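PDB 2CB4: mosquitocidal toxin from Bacillus sphaericus, which probably transfers ADP-ribose from NAD+ to target proteins through its catalytic domain, the part of the larger mosquito-killing toxin that this chain represents. Local coordinates for residues Pro105-His110 / Thr117-Ile122; Ala27-Leu32 / Arg97-Asn102; Glu137-Thr142 / Ser276-Gln281; Leu79-Arg84 / Phe257-Pro262. The protein carries 1 engineered substitution. All coordinates share one frame; numbering follows the deposited sequence.

Overall arrangement
Contacts 1 and 2 adjoin on one side of the domain, their centres about 12 Å apart; Arg97 NH1 reaches Asn118 O at 2.8 Å and Val98 N reaches Ser121 O at 3.0 Å, both probable hydrogen bonds. Contact 4, centred about 9 Å from the chain's centre, stands between these and contact 3. It meets contact 1 through Phe260 against Asn118 and contact 3, about 14 Å away centre to centre, through Trp81 and Trp141. The centres of contacts 2 and 3 lie about 32 Å apart. In contact 4, Arg80, Asp82 and Arg84, on strand 78-82 and just past its end, fit an R-x-D-x-R sequence that in related toxins lies by the NAD+ cleft, as is probable here.

Contact 1 of 4, residues Pro105-His110 / Thr117-Ile122; sequences PVEDTH and TNSPSI
The backbones approach most closely at Asp108 and Ser121, their CA atoms 4.2 Å apart, and Ile122 N donates a nearly straight hydrogen bond to Asp108 O (3.1 Å, N-H...O 162°), which it meets in the carbonyl plane. The contact closes a helix-containing loop: His110 is the N-cap of helix 111-117, and the chain returns after it toward strand 123-131 of the ADP-ribosyltransferase fold. Around Asp108 O the packing is close, with Ser121 CB at 3.2 Å and Ile122 CG1 at 3.4 Å. In Ile122, chi1 of 60° puts CG1 beside Asp108 O, and the anti chi2 (155°) extends CD1 to Thr109 CG2, 3.9 Å away. Helix 36-44 adds to this apolar patch, Leu39 touching both Thr109 and Ile122. On the polar side, Glu107 turns its OE1 to Asn113, while its side chain packs on Trp31 of a neighbouring subunit. Ser119 N is held by Thr117 OG1 in an ST turn at the end of helix 111-117. A water joins the two halves here, donating to Glu107 O at 2.6 Å, lying 2.7 Å from Ser119 OG and giving a weak bond to Pro120 O.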
# COMPACT_ATOMS: atom_id res chain seq x y z
N PRO A 105 19.31 17.81 -18.17
CA PRO A 105 20.73 17.49 -18.38
C PRO A 105 21.26 16.48 -17.34
O PRO A 105 22.47 16.44 -17.04
CB PRO A 105 21.43 18.85 -18.24
CG PRO A 105 20.52 19.66 -17.32
CD PRO A 105 19.11 19.09 -17.46
N VAL A 106 20.35 15.64 -16.83
CA VAL A 106 20.69 14.60 -15.87
C VAL A 106 21.73 13.67 -16.52
O VAL A 106 22.15 13.87 -17.68
CB VAL A 106 19.43 13.77 -15.47
CG1 VAL A 106 18.50 14.60 -14.62
CG2 VAL A 106 18.69 13.29 -16.72
N GLU A 107 22.14 12.64 -15.78
CA GLU A 107 23.10 11.68 -16.30
C GLU A 107 22.58 10.81 -17.45
O GLU A 107 23.37 10.21 -18.18
CB GLU A 107 23.61 10.78 -15.17
CG GLU A 107 24.46 11.50 -14.12
CD GLU A 107 25.70 12.16 -14.71
OE1 GLU A 107 26.59 11.41 -15.16
OE2 GLU A 107 25.76 13.42 -14.71
N ASP A 108 21.25 10.72 -17.59
CA ASP A 108 20.61 9.90 -18.63
C ASP A 108 21.21 10.05 -20.01
O ASP A 108 21.33 9.07 -20.74
CB ASP A 108 19.11 10.19 -18.71
CG ASP A 108 18.37 9.91 -17.40
OD1 ASP A 108 19.02 9.53 -16.40
OD2 ASP A 108 17.13 10.09 -17.37
N THR A 109 21.53 11.29 -20.37
CA THR A 109 22.07 11.60 -21.70
C THR A 109 23.53 11.98 -21.67
O THR A 109 24.09 12.35 -22.68
CB THR A 109 21.28 12.75 -22.40
OG1 THR A 109 21.19 13.88 -21.52
CG2 THR A 109 19.87 12.27 -22.72
N HIS A 110 24.15 11.87 -20.50
CA HIS A 110 25.55 12.20 -20.37
C HIS A 110 26.47 11.17 -21.00
O HIS A 110 26.97 10.25 -20.34
CB HIS A 110 25.92 12.51 -18.92
CG HIS A 110 27.20 13.25 -18.79
ND1 HIS A 110 27.44 14.19 -17.79
CD2 HIS A 110 28.34 13.22 -19.55
CE1 HIS A 110 28.66 14.68 -17.93
NE2 HIS A 110 29.22 14.12 -18.99
N THR A 117 32.38 5.76 -17.15
CA THR A 117 32.01 5.17 -15.88
C THR A 117 30.98 4.05 -15.92
O THR A 117 30.82 3.32 -14.93
CB THR A 117 31.42 6.26 -14.94
OG1 THR A 117 30.07 6.54 -15.32
CG2 THR A 117 32.22 7.56 -14.99
N ASN A 118 30.24 3.96 -17.04
CA ASN A 118 29.18 2.97 -17.18
C ASN A 118 27.94 3.27 -16.35
O ASN A 118 27.19 2.37 -16.01
CB ASN A 118 29.64 1.55 -16.90
CG ASN A 118 28.84 0.49 -17.69
OD1 ASN A 118 28.30 0.77 -18.78
ND2 ASN A 118 28.78 -0.71 -17.15
N SER A 119 27.73 4.54 -16.05
CA SER A 119 26.56 4.98 -15.30
C SER A 119 25.30 4.69 -16.15
O SER A 119 25.38 4.63 -17.37
CB SER A 119 26.69 6.50 -15.06
OG SER A 119 27.09 7.18 -16.26
N PRO A 120 24.15 4.48 -15.52
CA PRO A 120 22.90 4.18 -16.25
C PRO A 120 22.52 5.31 -17.19
O PRO A 120 22.56 6.49 -16.82
CB PRO A 120 21.84 4.07 -15.14
CG PRO A 120 22.62 3.89 -13.89
CD PRO A 120 23.96 4.51 -14.06
N SER A 121 22.12 4.95 -18.40
CA SER A 121 21.77 5.96 -19.38
C SER A 121 20.85 5.37 -20.42
O SER A 121 20.45 4.21 -20.33
CB SER A 121 23.05 6.46 -20.05
OG SER A 121 23.60 5.47 -20.90
N ILE A 122 20.51 6.19 -21.41
CA ILE A 122 19.65 5.79 -22.52
C ILE A 122 20.48 5.15 -23.65
O ILE A 122 19.94 4.78 -24.69
CB ILE A 122 18.91 7.02 -23.11
CG1 ILE A 122 19.90 8.07 -23.64
CG2 ILE A 122 17.93 7.62 -22.11
CD1 ILE A 122 19.30 8.98 -24.76
O HOH W 1 25.14 8.27 -17.86

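Contact 2 of 4, residues Ala27-Leu32 / Arg97-Asn102; sequences ASLTWL and RVTNQN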
# COMPACT_ATOMS: atom_id res chain seq x y z
N ALA A 27 16.31 2.93 -32.50
CA ALA A 27 15.77 3.09 -31.16
C ALA A 27 14.64 2.20 -30.71
O ALA A 27 13.59 2.06 -31.37
CB ALA A 27 15.44 4.55 -30.85
N SER A 28 14.86 1.66 -29.52
CA SER A 28 13.91 0.85 -28.79
C SER A 28 12.98 1.86 -28.07
O SER A 28 11.77 1.68 -28.04
CB SER A 28 14.65 -0.00 -27.76
OG SER A 28 13.76 -0.97 -27.33
N LEU A 29 13.56 2.94 -27.51
CA LEU A 29 12.78 4.03 -26.88
C LEU A 29 12.34 4.89 -28.07
O LEU A 29 12.99 5.88 -28.41
CB LEU A 29 13.69 4.86 -25.95
CG LEU A 29 14.42 4.09 -24.83
CD1 LEU A 29 15.12 5.05 -23.86
CD2 LEU A 29 13.41 3.18 -24.09
N THR A 30 11.30 4.44 -28.75
CA THR A 30 10.80 5.06 -29.99
C THR A 30 10.42 6.54 -29.90
O THR A 30 10.47 7.25 -30.90
CB THR A 30 9.65 4.25 -30.59
OG1 THR A 30 8.60 4.14 -29.61
CG2 THR A 30 10.12 2.85 -30.99
N TRP A 31 10.05 6.99 -28.72
CA TRP A 31 9.69 8.38 -28.54
C TRP A 31 10.88 9.32 -28.77
O TRP A 31 10.69 10.51 -29.00
CB TRP A 31 9.07 8.61 -27.16
CG TRP A 31 9.79 7.92 -26.05
CD1 TRP A 31 9.51 6.67 -25.53
CD2 TRP A 31 10.88 8.44 -25.28
NE1 TRP A 31 10.38 6.40 -24.49
CE2 TRP A 31 11.23 7.46 -24.32
CE3 TRP A 31 11.61 9.64 -25.32
CZ2 TRP A 31 12.25 7.64 -23.41
CZ3 TRP A 31 12.65 9.81 -24.42
CH2 TRP A 31 12.96 8.81 -23.48
N LEU A 32 12.10 8.79 -28.73
CA LEU A 32 13.29 9.61 -28.96
C LEU A 32 13.42 9.97 -30.43
O LEU A 32 13.99 11.00 -30.76
CB LEU A 32 14.54 8.80 -28.61
CG LEU A 32 15.02 8.76 -27.17
CD1 LEU A 32 16.37 8.09 -27.18
CD2 LEU A 32 15.10 10.18 -26.61
N ARG A 97 19.35 0.89 -20.01
CA ARG A 97 19.14 0.84 -18.57
C ARG A 97 18.17 1.92 -18.07
O ARG A 97 17.45 1.68 -17.12
CB ARG A 97 20.45 0.87 -17.81
CG ARG A 97 21.24 -0.39 -18.05
CD ARG A 97 22.66 -0.24 -17.59
NE ARG A 97 22.73 -0.19 -16.14
CZ ARG A 97 23.74 0.32 -15.45
NH1 ARG A 97 24.81 0.82 -16.07
NH2 ARG A 97 23.70 0.31 -14.15
N VAL A 98 18.13 3.08 -18.74
CA VAL A 98 17.19 4.15 -18.40
C VAL A 98 16.14 4.18 -19.54
O VAL A 98 16.49 4.28 -20.71
CB VAL A 98 17.89 5.52 -18.26
CG1 VAL A 98 16.87 6.65 -18.12
CG2 VAL A 98 18.85 5.51 -17.09
N THR A 99 14.87 4.05 -19.18
CA THR A 99 13.79 3.99 -20.16
C THR A 99 12.73 5.11 -20.06
O THR A 99 11.83 5.22 -20.89
CB THR A 99 13.06 2.60 -20.09
OG1 THR A 99 12.48 2.44 -18.79
CG2 THR A 99 14.05 1.44 -20.34
N ASN A 100 12.82 5.94 -19.04
CA ASN A 100 11.82 7.01 -18.86
C ASN A 100 12.23 8.34 -19.49
O ASN A 100 13.42 8.66 -19.56
CB ASN A 100 11.52 7.20 -17.36
CG ASN A 100 12.71 7.80 -16.60
OD1 ASN A 100 13.74 7.15 -16.45
ND2 ASN A 100 12.57 9.05 -16.17
N GLN A 101 11.25 9.11 -19.94
CA GLN A 101 11.57 10.41 -20.53
C GLN A 101 12.04 11.45 -19.50
O GLN A 101 11.45 11.64 -18.43
CB GLN A 101 10.46 10.97 -21.41
CG GLN A 101 10.94 12.16 -22.29
CD GLN A 101 9.88 12.67 -23.25
OE1 GLN A 101 9.10 13.56 -22.91
NE2 GLN A 101 9.88 12.15 -24.47
N ASN A 102 13.15 12.10 -19.81
CA ASN A 102 13.72 13.12 -18.94
C ASN A 102 14.59 14.07 -19.79
O ASN A 102 15.77 13.76 -20.07
CB ASN A 102 14.50 12.49 -17.79
CG ASN A 102 15.11 13.52 -16.83
OD1 ASN A 102 15.55 14.59 -17.25
ND2 ASN A 102 15.15 13.17 -15.55
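Leu29 O accepts from Leu32 N at 3.1 Å, closing a turn from which Leu29 reaches Val98 and Thr99, and Trp31 reaches Thr99, Asn100 and Gln101. An inverse gamma turn is centred on Leu29, with a weak bond from Thr30 N to Ser28 O, and residues 30-32 take helical backbone angles just ahead of helix 36-44. The contact thus fastens the N-terminal part of the catalytic domain to the loop between helices 86-92 and 111-117, and it does so by packing alone. The indole of Trp31 lies between two side chains. Leu29 CB sits 3.7 Å above one face, toward its rim, and on the opposite face, likewise toward the rim, Gln101 CB makes a CH-pi contact, 4.0 Å from the centroid of the six-membered ring and 19° off its normal. Gln101 is poorly ordered, so this contact, and still more the position of its amide, is less certain. A backbone carbonyl approaches the ring at its edge, where Thr99 O lies near the plane, 3.5 Å from Trp31 CZ2. Beside the indole, the side chains of Leu29 and Thr99 cross at about a right angle, Leu29 CD2 being 4.1 Å from Thr99 CB. Thr99, Asn100 and Gln101 are exposed, but Trp31 also packs on Glu107 of a neighbouring subunit, giving this surface patch a place in the assembly. The other branch of Leu29, CD1, rests on a carbonyl, 3.5 Å from Val98 O.

Contact 3 of 4, residues Glu137-Thr142 / Ser276-Gln281; sequences EITPWT and SLNVIQ
A single water carries the polar link between Thr142 and Leu277, donating to Thr142 OG1 and to Leu277 O at 2.6 Å each. With an apolar patch beside it, it joins the C-terminal tail, residues 276-281, to the ADP-ribosyltransferase-type sheet, where the short strand 137-138 pairs with strand 123-131. Asn278 turns the tail with positive backbone angles (phi 62°), and its N is bonded to Ser276 OG (3.2 Å) in an ST turn; its CB points toward Thr139. That CB packs on Thr139 CG2 at 3.8 Å and comes close to Thr139 OG1, at 3.1 Å. The hydroxyl of Thr139 is hydrogen-bonded to Asn268 OD1, in the chain leading to the tail. Three residues on, Thr142 serves both sides of the contact. Its CG2, anti to the backbone N, faces the tail and touches Val279 CG2 at 3.8 Å and Leu277 CD1 at 4.1 Å, a patch that strand 78-82 extends with Trp81, which touches both Thr142 and Leu277. Its OG1, set beside the backbone N (chi1 -58°), turns back along its own chain and donates to Pro140 O at 2.9 Å, with the donor 50° out of the carbonyl plane. With its proton spent on Pro140 O, the hydroxyl can only accept from the water. Both hydrogens of the water are then committed, one to a side chain and one to a main-chain carbonyl, which fixes the direction of every bond in the relay from Leu277 to Pro140.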
# COMPACT_ATOMS: atom_id res chain seq x y z
N GLU A 137 37.42 -12.85 -40.53
CA GLU A 137 37.15 -12.41 -39.16
C GLU A 137 38.21 -12.80 -38.14
O GLU A 137 38.68 -13.95 -38.10
CB GLU A 137 35.77 -12.90 -38.66
CG GLU A 137 35.27 -12.09 -37.48
CD GLU A 137 33.90 -12.51 -36.97
OE1 GLU A 137 33.36 -13.53 -37.41
OE2 GLU A 137 33.37 -11.80 -36.09
N ILE A 138 38.58 -11.82 -37.32
CA ILE A 138 39.55 -12.04 -36.24
C ILE A 138 38.87 -11.68 -34.90
O ILE A 138 37.77 -11.14 -34.88
CB ILE A 138 40.88 -11.25 -36.46
CG1 ILE A 138 40.61 -9.76 -36.60
CG2 ILE A 138 41.62 -11.79 -37.70
CD1 ILE A 138 41.87 -8.92 -36.64
N THR A 139 39.52 -12.01 -33.79
CA THR A 139 38.96 -11.77 -32.46
C THR A 139 38.49 -10.33 -32.23
O THR A 139 39.25 -9.39 -32.39
CB THR A 139 39.96 -12.20 -31.38
OG1 THR A 139 40.50 -13.48 -31.75
CG2 THR A 139 39.29 -12.32 -30.01
N PRO A 140 37.22 -10.16 -31.81
CA PRO A 140 36.74 -8.81 -31.54
C PRO A 140 37.11 -8.44 -30.11
O PRO A 140 37.70 -9.24 -29.37
CB PRO A 140 35.20 -8.98 -31.65
CG PRO A 140 34.95 -10.37 -31.20
CD PRO A 140 36.17 -11.18 -31.61
N TRP A 141 36.76 -7.22 -29.71
CA TRP A 141 36.92 -6.79 -28.33
C TRP A 141 36.02 -7.84 -27.59
O TRP A 141 34.88 -8.11 -28.01
CB TRP A 141 36.35 -5.38 -28.17
CG TRP A 141 36.41 -4.86 -26.75
CD1 TRP A 141 37.37 -4.05 -26.21
CD2 TRP A 141 35.45 -5.12 -25.68
NE1 TRP A 141 37.08 -3.79 -24.88
CE2 TRP A 141 35.90 -4.42 -24.54
CE3 TRP A 141 34.22 -5.83 -25.61
CZ2 TRP A 141 35.21 -4.45 -23.33
CZ3 TRP A 141 33.53 -5.85 -24.40
CH2 TRP A 141 34.05 -5.19 -23.27
N THR A 142 36.57 -8.46 -26.54
CA THR A 142 35.89 -9.52 -25.80
C THR A 142 35.92 -9.20 -24.30
O THR A 142 36.93 -8.70 -23.79
CB THR A 142 36.64 -10.84 -26.07
OG1 THR A 142 36.64 -11.10 -27.47
CG2 THR A 142 36.02 -12.03 -25.33
N SER A 276 36.03 -21.73 -30.08
CA SER A 276 36.24 -20.87 -28.91
C SER A 276 36.06 -19.39 -29.25
O SER A 276 35.81 -19.03 -30.41
CB SER A 276 37.64 -21.13 -28.31
OG SER A 276 38.67 -20.48 -29.04
N LEU A 277 36.17 -18.54 -28.23
CA LEU A 277 36.05 -17.09 -28.45
C LEU A 277 37.47 -16.46 -28.45
O LEU A 277 37.64 -15.23 -28.28
CB LEU A 277 35.09 -16.40 -27.46
CG LEU A 277 35.02 -16.80 -25.99
CD1 LEU A 277 36.11 -16.12 -25.22
CD2 LEU A 277 33.65 -16.38 -25.48
N ASN A 278 38.48 -17.33 -28.65
CA ASN A 278 39.91 -16.95 -28.76
C ASN A 278 40.54 -16.30 -27.53
O ASN A 278 41.39 -15.41 -27.67
CB ASN A 278 40.14 -16.04 -29.98
CG ASN A 278 40.17 -16.80 -31.29
OD1 ASN A 278 40.23 -16.19 -32.35
ND2 ASN A 278 40.16 -18.13 -31.23
N VAL A 279 40.10 -16.72 -26.34
CA VAL A 279 40.65 -16.22 -25.09
C VAL A 279 41.21 -17.45 -24.38
O VAL A 279 40.54 -18.49 -24.30
CB VAL A 279 39.60 -15.47 -24.21
CG1 VAL A 279 40.17 -15.18 -22.82
CG2 VAL A 279 39.15 -14.18 -24.88
N ILE A 280 42.47 -17.34 -23.94
CA ILE A 280 43.17 -18.43 -23.27
C ILE A 280 42.53 -18.83 -21.92
O ILE A 280 42.22 -17.96 -21.08
CB ILE A 280 44.68 -18.06 -23.06
CG1 ILE A 280 45.41 -17.97 -24.41
CG2 ILE A 280 45.38 -19.07 -22.13
CD1 ILE A 280 46.74 -17.22 -24.34
N GLN A 281 42.36 -20.14 -21.72
CA GLN A 281 41.79 -20.69 -20.48
C GLN A 281 42.88 -20.82 -19.39
O GLN A 281 42.92 -20.03 -18.43
CB GLN A 281 41.13 -22.05 -20.72
CG GLN A 281 39.95 -22.01 -21.68
CD GLN A 281 38.61 -21.70 -21.01
OE1 GLN A 281 38.51 -21.47 -19.80
NE2 GLN A 281 37.55 -21.77 -21.82
O HOH W 2 36.08 -13.28 -28.80

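Contact 4 of 4, residues Leu79-Arg84 / Phe257-Pro262; sequences LRWDRR and FDMFAP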
# COMPACT_ATOMS: atom_id res chain seq x y z
N LEU A 79 28.59 -6.09 -33.06
CA LEU A 79 28.48 -7.17 -32.10
C LEU A 79 28.17 -6.64 -30.72
O LEU A 79 28.59 -5.54 -30.35
CB LEU A 79 29.81 -7.95 -32.03
CG LEU A 79 30.41 -8.52 -33.32
CD1 LEU A 79 31.80 -9.08 -32.98
CD2 LEU A 79 29.49 -9.61 -33.90
N ARG A 80 27.48 -7.45 -29.94
CA ARG A 80 27.18 -7.10 -28.55
C ARG A 80 27.23 -8.34 -27.68
O ARG A 80 26.52 -9.31 -27.92
CB ARG A 80 25.84 -6.38 -28.38
CG ARG A 80 25.58 -6.16 -26.93
CD ARG A 80 24.50 -5.15 -26.65
NE ARG A 80 24.15 -5.24 -25.24
CZ ARG A 80 24.50 -4.38 -24.29
NH1 ARG A 80 25.20 -3.29 -24.57
NH2 ARG A 80 24.13 -4.61 -23.05
N TRP A 81 28.08 -8.30 -26.66
CA TRP A 81 28.23 -9.37 -25.69
C TRP A 81 27.17 -9.11 -24.63
O TRP A 81 27.09 -8.01 -24.09
CB TRP A 81 29.60 -9.29 -25.02
CG TRP A 81 30.71 -9.65 -25.97
CD1 TRP A 81 31.54 -8.78 -26.68
CD2 TRP A 81 31.15 -10.98 -26.30
NE1 TRP A 81 32.42 -9.50 -27.44
CE2 TRP A 81 32.21 -10.84 -27.24
CE3 TRP A 81 30.71 -12.26 -25.94
CZ2 TRP A 81 32.88 -11.96 -27.78
CZ3 TRP A 81 31.39 -13.37 -26.47
CH2 TRP A 81 32.47 -13.21 -27.37
N ASP A 82 26.36 -10.13 -24.34
CA ASP A 82 25.29 -9.96 -23.35
C ASP A 82 25.01 -11.29 -22.66
O ASP A 82 25.06 -12.36 -23.30
CB ASP A 82 24.00 -9.42 -24.04
CG ASP A 82 23.14 -8.56 -23.11
OD1 ASP A 82 22.63 -9.11 -22.11
OD2 ASP A 82 22.95 -7.35 -23.36
N ARG A 83 24.71 -11.23 -21.36
CA ARG A 83 24.41 -12.44 -20.59
C ARG A 83 22.94 -12.87 -20.77
O ARG A 83 22.60 -13.99 -20.44
CB ARG A 83 24.75 -12.27 -19.09
CG ARG A 83 26.25 -11.98 -18.77
CD ARG A 83 27.04 -13.25 -18.58
NE ARG A 83 28.50 -13.09 -18.55
CZ ARG A 83 29.34 -14.12 -18.53
NH1 ARG A 83 28.86 -15.33 -18.48
NH2 ARG A 83 30.64 -13.95 -18.57
N ARG A 84 22.09 -11.99 -21.32
CA ARG A 84 20.68 -12.27 -21.54
C ARG A 84 20.44 -13.14 -22.78
O ARG A 84 21.06 -12.93 -23.81
CB ARG A 84 19.83 -10.99 -21.55
CG ARG A 84 19.89 -10.23 -20.22
CD ARG A 84 19.28 -8.82 -20.35
NE ARG A 84 20.12 -7.98 -21.22
CZ ARG A 84 19.73 -6.84 -21.77
NH1 ARG A 84 18.51 -6.38 -21.54
NH2 ARG A 84 20.57 -6.17 -22.56
N PHE A 257 27.46 -4.71 -17.88
CA PHE A 257 28.74 -4.95 -17.23
C PHE A 257 29.80 -5.46 -18.21
O PHE A 257 30.95 -5.03 -18.19
CB PHE A 257 28.58 -5.90 -16.03
CG PHE A 257 29.78 -5.90 -15.10
CD1 PHE A 257 29.99 -4.84 -14.21
CD2 PHE A 257 30.71 -6.95 -15.15
CE1 PHE A 257 31.11 -4.82 -13.36
CE2 PHE A 257 31.83 -6.95 -14.29
CZ PHE A 257 32.02 -5.90 -13.40
N ASP A 258 29.40 -6.39 -19.06
CA ASP A 258 30.30 -6.99 -20.03
C ASP A 258 30.55 -6.19 -21.31
O ASP A 258 31.15 -6.70 -22.24
CB ASP A 258 29.85 -8.41 -20.35
CG ASP A 258 30.15 -9.37 -19.20
OD1 ASP A 258 31.29 -9.30 -18.65
OD2 ASP A 258 29.22 -10.09 -18.79
N MSE A 259 30.09 -4.95 -21.35
CA MSE A 259 30.29 -4.07 -22.49
C MSE A 259 30.97 -2.74 -22.07
O MSE A 259 31.03 -1.81 -22.86
CB MSE A 259 28.99 -3.79 -23.29
CG MSE A 259 28.60 -4.90 -24.26
SE MSE A 259 29.84 -5.41 -25.60
CE MSE A 259 29.45 -3.88 -26.58
N PHE A 260 31.45 -2.65 -20.84
CA PHE A 260 32.13 -1.47 -20.32
C PHE A 260 33.60 -1.68 -20.69
O PHE A 260 34.15 -2.77 -20.46
CB PHE A 260 31.96 -1.40 -18.79
CG PHE A 260 32.62 -0.19 -18.16
CD1 PHE A 260 32.59 1.05 -18.82
CD2 PHE A 260 33.27 -0.29 -16.94
CE1 PHE A 260 33.21 2.17 -18.27
CE2 PHE A 260 33.89 0.82 -16.35
CZ PHE A 260 33.86 2.05 -17.02
N ALA A 261 34.23 -0.67 -21.29
CA ALA A 261 35.61 -0.81 -21.76
C ALA A 261 36.66 -1.48 -20.88
O ALA A 261 37.34 -2.40 -21.33
CB ALA A 261 36.12 0.47 -22.42
N PRO A 262 36.80 -1.03 -19.63
CA PRO A 262 37.78 -1.65 -18.72
C PRO A 262 37.44 -3.14 -18.40
O PRO A 262 38.29 -3.87 -17.87
CB PRO A 262 37.68 -0.80 -17.44
CG PRO A 262 36.98 0.43 -17.81
CD PRO A 262 36.15 0.15 -19.03
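Met259, present as selenomethionine, bends at chi2 (-58°), which turns SE toward the backbone and ring of Trp81, and Arg83 bends likewise at chi2 (-89°), carrying its CD to the side of Asp258 OD2. SE meets the indole at its edge, in the plane of the ring and 3.9 Å from Trp81 CD1, a Met-aromatic contact; the two side chains cross at about a right angle. Met259 CG lies 3.5 Å from Trp81 O and also over one face of the Arg80 guanidinium, 3.8 Å from NH1. Residues 79-82 belong to strand 78-82 of the large mixed sheet, and Arg80, Asp82 and Arg84 fit the R-x-D-x-R sequence of the cholera and pertussis class of ADP-ribosyltransferases, in which the equivalent strand borders the NAD+ cleft, as it probably does here. Asp82 ties the three together. Its OD2 takes both NE and NH2 of Arg80 and also Arg84 NH2 (2.8 Å), while its OD1 accepts Arg84 NE and, in an Asx turn, Arg84 N. Arg80 has a second carboxylate partner in Asp256. Across the contact, Arg83 NE forms a salt bridge with Asp258 OD2 (3.1 Å, N-H...O 166°), the oxygen lying in the guanidinium plane but approached from above the plane of its own carboxylate. Ser145 bonds to both Asp258 OD1 and Arg83 NH2, and Asn148 O and Asp243 receive Arg83 NH1.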